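Local coordinates for bifunctional autolysin (Staphylococcus aureus subsp. aureus Mu50, PDB 6FXO), which probably cleaves the glycan strands of peptidoglycan through an N-acetylglucosaminidase domain of glycoside hydrolase family 73, in an autolysin that also carries an amidase activity, at residues G86-Q91 against L115-G120. Numbering follows the deposited sequence.
Sequences GVLENQ and LETGNG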
loop_
_atom_site.group_PDB
_atom_site.type_symbol
_atom_site.label_atom_id
_atom_site.label_comp_id
_atom_site.label_asym_id
_atom_site.label_seq_id
_atom_site.Cartn_x
_atom_site.Cartn_y
_atom_site.Cartn_z
ATOM N N GLY A 86 19.413 6.775 3.427
ATOM C CA GLY A 86 19.828 6.527 4.804
ATOM C C GLY A 86 20.168 5.055 4.826
ATOM O O GLY A 86 20.817 4.560 3.906
ATOM N N VAL A 87 19.691 4.328 5.844
ATOM C CA VAL A 87 19.982 2.892 5.898
ATOM C C VAL A 87 19.100 2.353 4.744
ATOM O O VAL A 87 18.562 3.163 4.010
ATOM C CB VAL A 87 19.587 2.304 7.270
ATOM C CG1 VAL A 87 20.553 2.782 8.348
ATOM C CG2 VAL A 87 18.155 2.692 7.627
ATOM N N LEU A 88 18.970 1.044 4.531
ATOM C CA LEU A 88 18.098 0.632 3.395
ATOM C C LEU A 88 18.692 1.014 2.039
ATOM O O LEU A 88 18.155 0.585 1.021
ATOM C CB LEU A 88 16.728 1.360 3.409
ATOM C CG LEU A 88 15.446 0.673 3.846
ATOM C CD1 LEU A 88 15.496 0.260 5.304
ATOM C CD2 LEU A 88 14.285 1.701 3.687
ATOM N N GLU A 89 19.790 1.807 2.025
ATOM C CA GLU A 89 20.458 2.258 0.828
ATOM C C GLU A 89 20.599 1.077 -0.095
ATOM O O GLU A 89 20.243 1.158 -1.267
ATOM C CB GLU A 89 21.844 2.797 1.246
ATOM C CG GLU A 89 22.396 3.965 0.451
ATOM C CD GLU A 89 23.736 3.661 -0.213
ATOM O OE1 GLU A 89 24.779 3.935 0.417
ATOM O OE2 GLU A 89 23.733 3.154 -1.352
ATOM N N ASN A 90 21.081 -0.031 0.431
ATOM C CA ASN A 90 21.218 -1.194 -0.416
ATOM C C ASN A 90 20.117 -2.119 0.029
ATOM O O ASN A 90 19.110 -1.648 0.532
ATOM C CB ASN A 90 22.623 -1.821 -0.322
ATOM C CG ASN A 90 23.309 -1.792 -1.671
ATOM O OD1 ASN A 90 23.887 -0.771 -2.051
ATOM N ND2 ASN A 90 23.299 -2.859 -2.465
ATOM N N GLN A 91 20.326 -3.409 -0.099
ATOM C CA GLN A 91 19.387 -4.462 0.269
ATOM C C GLN A 91 18.085 -4.591 -0.453
ATOM O O GLN A 91 17.049 -4.850 0.149
ATOM C CB GLN A 91 19.151 -4.559 1.816
ATOM C CG GLN A 91 18.959 -3.286 2.657
ATOM C CD GLN A 91 20.247 -2.792 3.295
ATOM O OE1 GLN A 91 20.966 -1.953 2.745
ATOM N NE2 GLN A 91 20.565 -3.325 4.460
ATOM N N LEU A 115 8.009 4.940 4.472
ATOM C CA LEU A 115 7.104 5.744 5.259
ATOM C C LEU A 115 7.437 5.604 6.727
ATOM O O LEU A 115 7.556 6.598 7.440
ATOM C CB LEU A 115 5.701 5.182 4.974
ATOM C CG LEU A 115 4.481 6.054 5.230
ATOM C CD1 LEU A 115 3.273 5.351 4.642
ATOM C CD2 LEU A 115 4.260 6.277 6.711
ATOM N N GLU A 116 7.597 4.352 7.176
ATOM C CA GLU A 116 7.925 4.121 8.579
ATOM C C GLU A 116 9.268 4.625 9.094
ATOM O O GLU A 116 9.399 4.943 10.276
ATOM C CB GLU A 116 7.712 2.626 8.959
ATOM C CG GLU A 116 6.425 1.942 8.496
ATOM C CD GLU A 116 5.216 2.177 9.422
ATOM O OE1 GLU A 116 4.171 2.638 8.923
ATOM O OE2 GLU A 116 5.368 1.992 10.643
ATOM N N THR A 117 10.262 4.682 8.189
ATOM C CA THR A 117 11.621 5.127 8.439
ATOM C C THR A 117 11.957 6.493 7.834
ATOM O O THR A 117 13.149 6.868 7.840
ATOM C CB THR A 117 12.597 4.124 7.820
ATOM O OG1 THR A 117 12.592 4.303 6.402
ATOM C CG2 THR A 117 12.233 2.711 8.147
ATOM N N GLY A 118 10.968 7.205 7.267
ATOM C CA GLY A 118 11.301 8.506 6.687
ATOM C C GLY A 118 12.411 8.384 5.660
ATOM O O GLY A 118 13.378 9.154 5.700
ATOM N N ASN A 119 12.284 7.414 4.724
ATOM C CA ASN A 119 13.301 7.197 3.692
ATOM C C ASN A 119 14.650 6.844 4.302
ATOM O O ASN A 119 15.687 7.362 3.920
ATOM C CB ASN A 119 13.476 8.387 2.736
ATOM C CG ASN A 119 12.226 9.082 2.302
ATOM O OD1 ASN A 119 11.479 8.558 1.471
ATOM N ND2 ASN A 119 11.970 10.296 2.755
ATOM N N GLY A 120 14.590 5.975 5.284
ATOM C CA GLY A 120 15.757 5.491 6.009
ATOM C C GLY A 120 16.343 6.309 7.145
ATOM O O GLY A 120 17.372 5.912 7.692
#
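Val87 meets Gly120 through both backbone and side chain: its N-H points at Gly120 O over 3.4 Å from Val87 N, a weak but fairly straight hydrogen bond, and its CG2 lies 3.3 Å from Gly120 O. With CG1 anti to the carbonyl carbon (chi1 -72°), CG2 falls between the backbone N and the carbonyl carbon, beside the same oxygen that the N-H addresses. The two backbones come close here, the CA atoms of Gly86 and Gly120 being 4.4 Å apart. Both glycines have positive phi, and the backbones meet without a side chain between them. Farther along, Leu88 reaches across with one methyl, CD2 standing 4.1 Å from Thr117 OG1. Thr117 OG1 accepts a hydrogen bond from Gly120 N at 2.8 Å, an ST motif that holds the turn following helix 106-116 and so probably helps to fix where Gly120 O faces Val87 N. Thr117 OG1 is also hydrogen-bonded to Ala113 O, one turn back in the helix. Val146 touches both Leu88 and Thr117, and Ala125 of helix 123-126 touches Val87 and Thr117. The contact thus joins the linker between helices 75-82 and 92-102 to the turn that follows helix 106-116, with helix 172-180 packing on Leu88 through Val172.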